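Local coordinates for protein malonate decarboxylase subunit alpha (Acinetobacter baumannii ATCC 17978, PDB 6MPR) that probably acts as the acyl-carrier-protein transferase of malonate decarboxylase, exchanging acetate for malonate on the carrier before the malonyl group is decarboxylated, at residues Gly66-Gln71 against Ser348-Cys353; Ser148-Asp153 against Ile185-Phe190; Leu266-Gly269 against Asn273-Ala276; Ala309-Trp314 against Glu328-Ala333. All coordinates share one frame; numbering follows the deposited sequence.

The four contacts illustrate how a two-sheet alpha/beta chain and its dimer are joined. Contact 1 bridges the halves, joining a loop behind strand 61-64 of the parallel sheet to helix 350-359, which leads into strand 363-366 of the mixed sheet. The other three lie inside the span it closes, in the order 2, 3, 4. Contact 2 sets the turn at the end of helix 143-149 against helix 181-189, its centre about 32 Å from that of contact 3. Contacts 3 and 4, centres about 17 Å apart, belong to the second half, around strands 265-268, 297-299 and 317-319. Contacts 1, 2 and 4 touch the second subunit: Asn349 of contact 1 bonds Glu186 of contact 2 there.

Contact 1: Gly66-Gln71 against Ser348-Cys353; sequences GNNQKQ and SNRMMC
Arg350 reaches across to Gln69 with one bond: its NH2 donates to Gln69 OE1 at 3.0 Å, with an N-H...O angle of 149°. The oxygen lies near the guanidinium plane and accepts on a lone pair, although the amide and guanidinium planes are turned 70° apart. The Arg350 chain, extended as far as CD, bends at chi3 (-78°), which turns the guanidinium to this position. In the modelled conformer of Asn68, CB sits over one face of the guanidinium, 3.6 Å from Arg350 NH2 and displaced toward its rim. The stronger partners of Arg350 NH1 are acidic, Glu179 and Asp180, so the cation is gripped from several directions. The Gln69 amide is held at both its atoms, OE1 by Asn301 as well and NE2 by the carbonyl of Thr323.

This is a loop-to-helix junction between the two alpha/beta halves. Residues 66-71 follow strand 61-64, while Arg350 opens helix 350-359, whose N-cap is Asn349: Asn349 OD1 accepts from Met352 N at 3.0 Å. A second shell shapes the loop. The Gln71 side chain folds back over it, NE2 donating to Asn67 O at 2.8 Å and to Gln69 O at 3.0 Å, while Gln71 OE1 accepts a hydrogen bond from Gly66 N at 2.9 Å.

Contact 2: Ser148-Asp153 against Ile185-Phe190; sequences SRLVVD and IEPAAF
Pro187 presents its ring to the turn at the end of helix 143-149, and two aliphatic side chains lean on it at a slant. Leu150 comes nearest: its CB lies 3.6 Å from Pro187 CG. The Leu150 side chain has CG opposite the carbonyl carbon (chi1 -56°), which carries the branch past the ring, with CD1 at the margin of contact. Val151 approaches the same corner of the ring through a single methyl, CG1, which stands 3.9 Å from Pro187 CG. Across this contact the ring meets two consecutive residues, through van der Waals contact and without a hydrogen bond. The backbone joins in as well, since Leu150 O is 3.4 Å from Pro187 CB; this carbonyl is buried and has no hydrogen-bonding partner in the model.

What brings Leu150 and Val151 forward together is a type I beta turn from Arg149 to Val152. Arg149, first in the turn, grips Asp153 just beyond it side-on, NE to OD1 at 3.0 Å and NH2 to OD2 at 2.9 Å, in a salt bridge. On the other segment, Pro187 has no N-H to give to the preceding turn, and helix 181-189 is kinked there. Val151 also packs on His319 of the second subunit, where Glu186 meets Arg347 and Asn349 of that same neighbour.

The contact thus joins the turn at the end of helix 143-149 to helix 181-189 at the dimer interface. Ile185 and Ala188 pack on both flanking strands of the parallel sheet, the helix forming the beta-alpha-beta crossover from strand 158-163 to strand 194-199.

Contact 3: Leu266-Gly269 against Asn273-Ala276; sequences LNHG and NTAA
His268 and Gly269 are the residues that meet Thr274, and the chain is led to them by strand 265-268. Leu266 and Asn267 fix that strand in its sheet, with backbone bonds from Leu266 to Asn297 and Thr299, and from Asn267 to Leu363 and Ile365.

At His268 the side chain turns toward the helix and slides past Thr274 in the opposite direction. Thr274 CG2 lies over one face of the imidazole, about 4.0 Å above its plane and shifted toward the rim, while Thr274 CB approaches His268 ND1 to 3.7 Å. Both ring nitrogens are committed further out: NE2 bonds to Tyr258 OH and ND1 to Glu278, so the rotation of the ring is settled by more than the threonine.

Gly269 contributes its carbonyl. Thr274 OG1 donates to Gly269 O at 2.5 Å, a distance unusually short and probably not exact, tilted 25° from the carbonyl plane; the hydroxyl is swung there by chi1 52°, which sets OG1 between the backbone N and the carbonyl carbon. A water donates to the same Gly269 O at 2.9 Å and also to Asn273 OD1, in the modelled conformer, at 3.0 Å, giving the glycine oxygen a second grip.

Such a link between strand end and first helical turn belongs to the beta-alpha-beta unit formed by strand 265-268, helix 272-287 and strand 297-299.

Contact 4: Ala309-Trp314 against Glu328-Ala333; sequences AIETGW and EKYVAA
Ile310 and Glu311 occupy the last turn of helix 307-311, and Tyr330 reaches them from helix 328-332. The two backbones stay well apart, with Ile310 CA and Val331 CA, the nearest pair, separated by 10.6 Å. The first helix ends in a Schellman motif: Gly313 leaves helical geometry with a positive phi of 91°, and the chain turns back as Trp314 N bonds to Ala309 O at 3.0 Å and Gly313 N to Ile310 O at 3.1 Å. In the fold, this helix lies between strands 297-299 and 317-319 of the mixed sheet, and the short helix 328-332 follows after the second of them.

The gap is spanned by one tyrosine. With CG opposite its backbone N (chi1 178°), Tyr330 extends its ring away from its helix so that the hydroxyl arrives between two side chains. Tyr330 OH donates to Glu311 OE2 at 2.6 Å, using the anti lone pair of that oxygen, the one facing away from OE1. Glu311 can meet it because its chain bends at chi2, and its carboxylate plane stands 60° from the ring. Arg334 forms a salt bridge to the same OE2, and two such partners would probably favour the ionised carboxylate.

Beside this polar pair the packing is apolar and partly intersubunit, with Trp20 of the second subunit packing on both Ile310 and Glu311. Ile310 comes against the tyrosine from the opposite direction: its CG2 lies 3.3 Å from Tyr330 OH, while CD1 touches the ring edge, in plane, 3.8 Å from Tyr330 CE2.

Contact 1: Gly66-Gln71 against Ser348-Cys353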
loop_
_atom_site.group_PDB
_atom_site.type_symbol
_atom_site.label_atom_id
_atom_site.label_comp_id
_atom_site.label_asym_id
_atom_site.label_seq_id
_atom_site.Cartn_x
_atom_site.Cartn_y
_atom_site.Cartn_z
ATOM N N GLY A 66 -12.180 -7.284 -15.362
ATOM C CA GLY A 66 -10.824 -6.841 -15.094
ATOM C C GLY A 66 -10.197 -7.047 -13.722
ATOM O O GLY A 66 -9.049 -6.644 -13.508
ATOM N N ASN A 67 -10.921 -7.626 -12.769
ATOM C CA ASN A 67 -10.295 -8.110 -11.544
ATOM C C ASN A 67 -9.489 -9.360 -11.864
ATOM O O ASN A 67 -9.640 -9.966 -12.928
ATOM C CB ASN A 67 -11.320 -8.489 -10.466
ATOM C CG ASN A 67 -12.246 -7.363 -10.071
ATOM O OD1 ASN A 67 -11.883 -6.492 -9.280
ATOM N ND2 ASN A 67 -13.480 -7.420 -10.553
ATOM N N ASN A 68 -8.664 -9.795 -10.917
ATOM C CA ASN A 68 -7.944 -11.038 -11.159
ATOM C C ASN A 68 -8.905 -12.208 -11.339
ATOM O O ASN A 68 -8.664 -13.085 -12.182
ATOM C CB ASN A 68 -6.955 -11.344 -10.043
ATOM C CG ASN A 68 -6.133 -12.601 -10.340
ATOM O OD1 ASN A 68 -5.149 -12.553 -11.086
ATOM N ND2 ASN A 68 -6.558 -13.731 -9.791
ATOM N N GLN A 69 -10.008 -12.235 -10.585
ATOM C CA GLN A 69 -10.981 -13.321 -10.671
ATOM C C GLN A 69 -12.308 -12.835 -11.248
ATOM O O GLN A 69 -12.667 -13.208 -12.366
ATOM C CB GLN A 69 -11.167 -13.951 -9.286
ATOM C CG GLN A 69 -9.870 -14.475 -8.673
ATOM C CD GLN A 69 -9.943 -14.546 -7.157
ATOM O OE1 GLN A 69 -9.477 -13.639 -6.464
ATOM N NE2 GLN A 69 -10.518 -15.616 -6.637
ATOM N N LYS A 70 -13.049 -12.001 -10.517
ATOM C CA LYS A 70 -14.354 -11.521 -10.979
ATOM C C LYS A 70 -14.219 -10.681 -12.243
ATOM O O LYS A 70 -13.396 -9.766 -12.295
ATOM C CB LYS A 70 -15.008 -10.687 -9.870
ATOM C CG LYS A 70 -16.213 -9.875 -10.308
ATOM C CD LYS A 70 -16.840 -9.180 -9.102
ATOM C CE LYS A 70 -16.021 -7.989 -8.646
ATOM N NZ LYS A 70 -16.580 -7.343 -7.404
ATOM N N GLN A 71 -15.044 -10.980 -13.254
ATOM C CA GLN A 71 -15.070 -10.236 -14.512
ATOM C C GLN A 71 -16.451 -9.635 -14.718
ATOM O O GLN A 71 -17.463 -10.349 -14.669
ATOM C CB GLN A 71 -14.741 -11.106 -15.743
ATOM C CG GLN A 71 -13.474 -11.963 -15.627
ATOM C CD GLN A 71 -12.238 -11.109 -15.448
ATOM O OE1 GLN A 71 -12.064 -10.091 -16.141
ATOM N NE2 GLN A 71 -11.380 -11.498 -14.508
ATOM N N SER A 348 -13.495 -10.140 0.922
ATOM C CA SER A 348 -12.163 -9.958 0.380
ATOM C C SER A 348 -11.912 -8.474 0.149
ATOM O O SER A 348 -12.829 -7.649 0.141
ATOM C CB SER A 348 -12.004 -10.714 -0.928
ATOM O OG SER A 348 -13.048 -10.372 -1.812
ATOM N N ASN A 349 -10.640 -8.137 -0.023
ATOM C CA ASN A 349 -10.274 -6.757 -0.292
ATOM C C ASN A 349 -8.858 -6.818 -0.862
ATOM O O ASN A 349 -7.900 -6.921 -0.099
ATOM C CB ASN A 349 -10.351 -5.928 0.986
ATOM C CG ASN A 349 -10.072 -4.456 0.765
ATOM O OD1 ASN A 349 -9.278 -4.082 -0.102
ATOM N ND2 ASN A 349 -10.716 -3.604 1.572
ATOM N N ARG A 350 -8.742 -6.775 -2.196
ATOM C CA ARG A 350 -7.428 -7.018 -2.799
ATOM C C ARG A 350 -6.440 -5.915 -2.437
ATOM O O ARG A 350 -5.264 -6.198 -2.159
ATOM C CB ARG A 350 -7.539 -7.185 -4.325
ATOM C CG ARG A 350 -6.156 -7.310 -5.022
ATOM C CD ARG A 350 -6.243 -7.963 -6.407
ATOM N NE ARG A 350 -6.378 -9.416 -6.297
ATOM C CZ ARG A 350 -7.471 -10.108 -6.606
ATOM N NH1 ARG A 350 -8.540 -9.492 -7.082
ATOM N NH2 ARG A 350 -7.499 -11.430 -6.451
ATOM N N MET A 351 -6.887 -4.659 -2.399
ATOM C CA MET A 351 -5.975 -3.582 -2.016
ATOM C C MET A 351 -5.450 -3.781 -0.598
ATOM O O MET A 351 -4.238 -3.671 -0.346
ATOM C CB MET A 351 -6.651 -2.217 -2.140
ATOM C CG MET A 351 -5.754 -1.103 -1.593
ATOM S SD MET A 351 -5.835 0.457 -2.464
ATOM C CE MET A 351 -7.199 1.276 -1.666
ATOM N N MET A 352 -6.344 -4.079 0.351
ATOM C CA MET A 352 -5.912 -4.227 1.741
ATOM C C MET A 352 -5.023 -5.449 1.921
ATOM O O MET A 352 -4.024 -5.405 2.660
ATOM C CB MET A 352 -7.135 -4.288 2.657
ATOM C CG MET A 352 -6.846 -4.414 4.150
ATOM S SD MET A 352 -8.425 -4.419 5.045
ATOM C CE MET A 352 -8.860 -2.683 4.925
ATOM N N CYS A 353 -5.357 -6.534 1.230
ATOM C CA CYS A 353 -4.587 -7.759 1.361
ATOM C C CYS A 353 -3.210 -7.610 0.724
ATOM O O CYS A 353 -2.212 -8.059 1.288
ATOM C CB CYS A 353 -5.364 -8.907 0.723
ATOM S SG CYS A 353 -4.861 -10.525 1.257
#

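Contact 2: Ser148-Asp153 against Ile185-Phe190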
loop_
_atom_site.group_PDB
_atom_site.type_symbol
_atom_site.label_atom_id
_atom_site.label_comp_id
_atom_site.label_asym_id
_atom_site.label_seq_id
_atom_site.Cartn_x
_atom_site.Cartn_y
_atom_site.Cartn_z
ATOM N N SER A 148 -3.084 2.920 -7.200
ATOM C CA SER A 148 -2.605 4.182 -6.647
ATOM C C SER A 148 -2.571 5.286 -7.694
ATOM O O SER A 148 -2.731 6.456 -7.346
ATOM C CB SER A 148 -1.219 3.996 -6.031
ATOM O OG SER A 148 -0.221 3.991 -7.038
ATOM N N ARG A 149 -2.363 4.937 -8.963
ATOM C CA ARG A 149 -2.327 5.952 -10.006
ATOM C C ARG A 149 -3.694 6.547 -10.283
ATOM O O ARG A 149 -3.770 7.623 -10.894
ATOM C CB ARG A 149 -1.744 5.355 -11.287
ATOM C CG ARG A 149 -0.290 4.958 -11.115
ATOM C CD ARG A 149 0.346 4.605 -12.438
ATOM N NE ARG A 149 0.531 5.785 -13.278
ATOM C CZ ARG A 149 0.933 5.738 -14.546
ATOM N NH1 ARG A 149 1.142 4.574 -15.143
ATOM N NH2 ARG A 149 1.091 6.858 -15.236
ATOM N N LEU A 150 -4.769 5.887 -9.832
ATOM C CA LEU A 150 -6.126 6.381 -10.040
ATOM C C LEU A 150 -6.430 7.682 -9.295
ATOM O O LEU A 150 -7.472 8.289 -9.571
ATOM C CB LEU A 150 -7.147 5.305 -9.629
ATOM C CG LEU A 150 -7.020 3.941 -10.317
ATOM C CD1 LEU A 150 -8.110 3.006 -9.789
ATOM C CD2 LEU A 150 -7.108 4.060 -11.828
ATOM N N VAL A 151 -5.593 8.114 -8.350
ATOM C CA VAL A 151 -5.792 9.418 -7.710
ATOM C C VAL A 151 -4.672 10.392 -8.061
ATOM O O VAL A 151 -4.586 11.474 -7.465
ATOM C CB VAL A 151 -5.979 9.302 -6.184
ATOM C CG1 VAL A 151 -7.240 8.448 -5.860
ATOM C CG2 VAL A 151 -4.727 8.754 -5.503
ATOM N N VAL A 152 -3.824 10.051 -9.037
ATOM C CA VAL A 152 -2.694 10.914 -9.380
ATOM C C VAL A 152 -2.732 11.235 -10.869
ATOM O O VAL A 152 -3.195 12.312 -11.262
ATOM C CB VAL A 152 -1.347 10.280 -8.976
ATOM C CG1 VAL A 152 -0.180 11.190 -9.424
ATOM C CG2 VAL A 152 -1.288 10.062 -7.473
ATOM N N ASP A 153 -2.265 10.311 -11.722
ATOM C CA ASP A 153 -2.147 10.596 -13.151
ATOM C C ASP A 153 -2.954 9.659 -14.043
ATOM O O ASP A 153 -2.862 9.779 -15.271
ATOM C CB ASP A 153 -0.668 10.591 -13.603
ATOM C CG ASP A 153 0.070 9.318 -13.219
ATOM O OD1 ASP A 153 -0.573 8.442 -12.618
ATOM O OD2 ASP A 153 1.297 9.210 -13.511
ATOM N N ILE A 185 -13.489 1.967 -7.653
ATOM C CA ILE A 185 -14.656 2.840 -7.755
ATOM C C ILE A 185 -14.421 4.172 -7.063
ATOM O O ILE A 185 -14.792 5.222 -7.601
ATOM C CB ILE A 185 -15.896 2.122 -7.193
ATOM C CG1 ILE A 185 -16.286 0.970 -8.128
ATOM C CG2 ILE A 185 -17.053 3.104 -7.016
ATOM C CD1 ILE A 185 -17.382 0.069 -7.565
ATOM N N GLU A 186 -13.833 4.162 -5.859
ATOM C CA GLU A 186 -13.717 5.406 -5.096
ATOM C C GLU A 186 -13.073 6.542 -5.883
ATOM O O GLU A 186 -13.609 7.658 -5.847
ATOM C CB GLU A 186 -12.977 5.165 -3.775
ATOM C CG GLU A 186 -12.707 6.468 -3.034
ATOM C CD GLU A 186 -12.229 6.271 -1.608
ATOM O OE1 GLU A 186 -12.358 5.137 -1.072
ATOM O OE2 GLU A 186 -11.742 7.276 -1.021
ATOM N N PRO A 187 -11.960 6.349 -6.607
ATOM C CA PRO A 187 -11.375 7.491 -7.339
ATOM C C PRO A 187 -12.330 8.154 -8.318
ATOM O O PRO A 187 -12.323 9.386 -8.452
ATOM C CB PRO A 187 -10.175 6.854 -8.061
ATOM C CG PRO A 187 -9.738 5.765 -7.109
ATOM C CD PRO A 187 -11.069 5.176 -6.636
ATOM N N ALA A 188 -13.167 7.369 -8.999
ATOM C CA ALA A 188 -14.149 7.922 -9.932
ATOM C C ALA A 188 -15.330 8.549 -9.208
ATOM O O ALA A 188 -15.845 9.596 -9.625
ATOM C CB ALA A 188 -14.659 6.823 -10.859
ATOM N N ALA A 189 -15.785 7.902 -8.140
ATOM C CA ALA A 189 -16.955 8.383 -7.425
ATOM C C ALA A 189 -16.711 9.770 -6.851
ATOM O O ALA A 189 -17.659 10.540 -6.665
ATOM C CB ALA A 189 -17.330 7.390 -6.322
ATOM N N PHE A 190 -15.453 10.117 -6.573
ATOM C CA PHE A 190 -15.145 11.406 -5.970
ATOM C C PHE A 190 -14.393 12.339 -6.914
ATOM O O PHE A 190 -13.728 13.275 -6.465
ATOM C CB PHE A 190 -14.398 11.170 -4.657
ATOM C CG PHE A 190 -15.271 10.522 -3.619
ATOM C CD1 PHE A 190 -15.377 9.140 -3.541
ATOM C CD2 PHE A 190 -16.060 11.295 -2.795
ATOM C CE1 PHE A 190 -16.228 8.539 -2.617
ATOM C CE2 PHE A 190 -16.922 10.700 -1.872
ATOM C CZ PHE A 190 -17.003 9.331 -1.789
#

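Contact 3: Leu266-Gly269 against Asn273-Ala276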
loop_
_atom_site.group_PDB
_atom_site.type_symbol
_atom_site.label_atom_id
_atom_site.label_comp_id
_atom_site.label_asym_id
_atom_site.label_seq_id
_atom_site.Cartn_x
_atom_site.Cartn_y
_atom_site.Cartn_z
ATOM N N LEU A 266 2.802 -15.005 6.150
ATOM C CA LEU A 266 3.322 -15.238 4.807
ATOM C C LEU A 266 2.205 -15.201 3.776
ATOM O O LEU A 266 1.015 -15.294 4.101
ATOM C CB LEU A 266 4.056 -16.588 4.726
ATOM C CG LEU A 266 3.224 -17.880 4.748
ATOM C CD1 LEU A 266 4.150 -19.052 4.519
ATOM C CD2 LEU A 266 2.437 -18.087 6.067
ATOM N N ASN A 267 2.625 -15.043 2.524
ATOM C CA ASN A 267 1.820 -15.301 1.341
ATOM C C ASN A 267 2.484 -16.395 0.507
ATOM O O ASN A 267 3.715 -16.460 0.410
ATOM C CB ASN A 267 1.661 -14.026 0.520
ATOM C CG ASN A 267 1.035 -14.269 -0.850
ATOM O OD1 ASN A 267 1.733 -14.259 -1.871
ATOM N ND2 ASN A 267 -0.291 -14.452 -0.884
ATOM N N HIS A 268 1.659 -17.261 -0.072
ATOM C CA HIS A 268 2.080 -18.257 -1.052
ATOM C C HIS A 268 1.590 -17.833 -2.426
ATOM O O HIS A 268 0.386 -17.624 -2.606
ATOM C CB HIS A 268 1.478 -19.636 -0.776
ATOM C CG HIS A 268 2.146 -20.406 0.313
ATOM N ND1 HIS A 268 1.711 -21.658 0.688
ATOM C CD2 HIS A 268 3.227 -20.133 1.078
ATOM C CE1 HIS A 268 2.491 -22.117 1.655
ATOM N NE2 HIS A 268 3.428 -21.216 1.898
ATOM N N GLY A 269 2.501 -17.760 -3.397
ATOM C CA GLY A 269 2.078 -17.749 -4.791
ATOM C C GLY A 269 1.539 -19.118 -5.175
ATOM O O GLY A 269 2.152 -20.146 -4.874
ATOM N N ASN A 273 4.084 -26.344 -6.087
ATOM C CA ASN A 273 5.154 -26.229 -5.101
ATOM C C ASN A 273 4.614 -25.733 -3.763
ATOM O O ASN A 273 4.932 -26.289 -2.706
ATOM C CB ASN A 273 6.248 -25.299 -5.628
ATOM C CG ASN A 273 5.708 -23.957 -6.093
ATOM O OD1 ASN A 273 4.573 -23.850 -6.572
ATOM N ND2 ASN A 273 6.524 -22.918 -5.954
ATOM N N THR A 274 3.790 -24.689 -3.788
ATOM C CA THR A 274 3.303 -24.152 -2.519
ATOM C C THR A 274 2.098 -24.925 -2.001
ATOM O O THR A 274 1.861 -24.944 -0.790
ATOM C CB THR A 274 2.980 -22.658 -2.659
ATOM O OG1 THR A 274 2.106 -22.436 -3.780
ATOM C CG2 THR A 274 4.266 -21.843 -2.839
ATOM N N ALA A 275 1.329 -25.569 -2.889
ATOM C CA ALA A 275 0.248 -26.437 -2.424
ATOM C C ALA A 275 0.804 -27.593 -1.601
ATOM O O ALA A 275 0.229 -27.973 -0.569
ATOM C CB ALA A 275 -0.555 -26.963 -3.609
ATOM N N ALA A 276 1.930 -28.160 -2.043
ATOM C CA ALA A 276 2.595 -29.212 -1.277
ATOM C C ALA A 276 2.994 -28.721 0.109
ATOM O O ALA A 276 2.860 -29.458 1.093
ATOM C CB ALA A 276 3.820 -29.743 -2.043
HETATM O O HOH W 1 4.260 -20.876 -6.685
#

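Contact 4: Ala309-Trp314 against Glu328-Ala333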
loop_
_atom_site.group_PDB
_atom_site.type_symbol
_atom_site.label_atom_id
_atom_site.label_comp_id
_atom_site.label_asym_id
_atom_site.label_seq_id
_atom_site.Cartn_x
_atom_site.Cartn_y
_atom_site.Cartn_z
ATOM N N ALA A 309 -4.528 -27.761 6.923
ATOM C CA ALA A 309 -3.804 -26.882 7.839
ATOM C C ALA A 309 -4.755 -26.055 8.707
ATOM O O ALA A 309 -4.433 -25.752 9.861
ATOM C CB ALA A 309 -2.871 -25.957 7.045
ATOM N N ILE A 310 -5.908 -25.638 8.163
ATOM C CA ILE A 310 -6.897 -24.961 8.997
ATOM C C ILE A 310 -7.500 -25.937 9.997
ATOM O O ILE A 310 -7.593 -25.646 11.193
ATOM C CB ILE A 310 -8.002 -24.334 8.136
ATOM C CG1 ILE A 310 -7.425 -23.259 7.218
ATOM C CG2 ILE A 310 -9.094 -23.745 9.028
ATOM C CD1 ILE A 310 -8.427 -22.811 6.165
ATOM N N GLU A 311 -7.926 -27.108 9.518
ATOM C CA GLU A 311 -8.654 -28.032 10.386
ATOM C C GLU A 311 -7.797 -28.537 11.534
ATOM O O GLU A 311 -8.332 -28.852 12.608
ATOM C CB GLU A 311 -9.187 -29.215 9.576
ATOM C CG GLU A 311 -10.245 -28.831 8.547
ATOM C CD GLU A 311 -11.436 -28.129 9.181
ATOM O OE1 GLU A 311 -12.135 -28.758 9.995
ATOM O OE2 GLU A 311 -11.657 -26.936 8.875
ATOM N N THR A 312 -6.481 -28.654 11.331
ATOM C CA THR A 312 -5.614 -29.146 12.399
ATOM C C THR A 312 -5.062 -28.040 13.283
ATOM O O THR A 312 -4.251 -28.331 14.172
ATOM C CB THR A 312 -4.444 -29.959 11.831
ATOM O OG1 THR A 312 -3.788 -29.200 10.805
ATOM C CG2 THR A 312 -4.932 -31.285 11.250
ATOM N N GLY A 313 -5.469 -26.792 13.070
ATOM C CA GLY A 313 -5.127 -25.715 13.986
ATOM C C GLY A 313 -3.854 -24.953 13.684
ATOM O O GLY A 313 -3.403 -24.189 14.545
ATOM N N TRP A 314 -3.261 -25.123 12.497
ATOM C CA TRP A 314 -2.062 -24.357 12.160
ATOM C C TRP A 314 -2.401 -22.921 11.811
ATOM O O TRP A 314 -1.655 -21.997 12.160
ATOM C CB TRP A 314 -1.333 -24.971 10.966
ATOM C CG TRP A 314 -0.639 -26.235 11.283
ATOM C CD1 TRP A 314 -1.216 -27.457 11.477
ATOM C CD2 TRP A 314 0.772 -26.425 11.425
ATOM N NE1 TRP A 314 -0.248 -28.394 11.747
ATOM C CE2 TRP A 314 0.980 -27.787 11.712
ATOM C CE3 TRP A 314 1.879 -25.574 11.335
ATOM C CZ2 TRP A 314 2.252 -28.316 11.935
ATOM C CZ3 TRP A 314 3.134 -26.094 11.549
ATOM C CH2 TRP A 314 3.314 -27.456 11.850
ATOM N N GLU A 328 -17.025 -20.950 -0.434
ATOM C CA GLU A 328 -17.754 -19.908 0.285
ATOM C C GLU A 328 -18.420 -20.446 1.550
ATOM O O GLU A 328 -18.430 -19.770 2.586
ATOM C CB GLU A 328 -18.789 -19.274 -0.638
ATOM C CG GLU A 328 -18.195 -18.685 -1.907
ATOM C CD GLU A 328 -18.013 -19.708 -3.039
ATOM O OE1 GLU A 328 -18.321 -20.914 -2.849
ATOM O OE2 GLU A 328 -17.553 -19.293 -4.126
ATOM N N LYS A 329 -18.993 -21.648 1.492
ATOM C CA LYS A 329 -19.689 -22.177 2.662
ATOM C C LYS A 329 -18.708 -22.623 3.745
ATOM O O LYS A 329 -18.996 -22.487 4.939
ATOM C CB LYS A 329 -20.605 -23.329 2.248
ATOM N N TYR A 330 -17.554 -23.172 3.346
ATOM C CA TYR A 330 -16.489 -23.483 4.297
ATOM C C TYR A 330 -15.999 -22.220 4.987
ATOM O O TYR A 330 -15.890 -22.164 6.220
ATOM C CB TYR A 330 -15.331 -24.166 3.564
ATOM C CG TYR A 330 -14.146 -24.497 4.442
ATOM C CD1 TYR A 330 -14.180 -25.599 5.280
ATOM C CD2 TYR A 330 -12.992 -23.712 4.425
ATOM C CE1 TYR A 330 -13.101 -25.912 6.078
ATOM C CE2 TYR A 330 -11.912 -24.014 5.225
ATOM C CZ TYR A 330 -11.970 -25.117 6.052
ATOM O OH TYR A 330 -10.896 -25.447 6.843
ATOM N N VAL A 331 -15.685 -21.190 4.196
ATOM C CA VAL A 331 -15.243 -19.933 4.787
ATOM C C VAL A 331 -16.284 -19.408 5.758
ATOM O O VAL A 331 -15.952 -18.973 6.864
ATOM C CB VAL A 331 -14.941 -18.899 3.690
ATOM C CG1 VAL A 331 -14.772 -17.511 4.327
ATOM C CG2 VAL A 331 -13.692 -19.322 2.885
ATOM N N ALA A 332 -17.567 -19.446 5.368
ATOM C CA ALA A 332 -18.613 -18.940 6.254
ATOM C C ALA A 332 -18.723 -19.772 7.527
ATOM O O ALA A 332 -19.149 -19.263 8.571
ATOM C CB ALA A 332 -19.955 -18.908 5.520
ATOM N N ALA A 333 -18.344 -21.043 7.462
ATOM C CA ALA A 333 -18.351 -21.910 8.622
ATOM C C ALA A 333 -17.061 -21.837 9.430
ATOM O O ALA A 333 -16.941 -22.556 10.442
ATOM C CB ALA A 333 -18.625 -23.364 8.188
#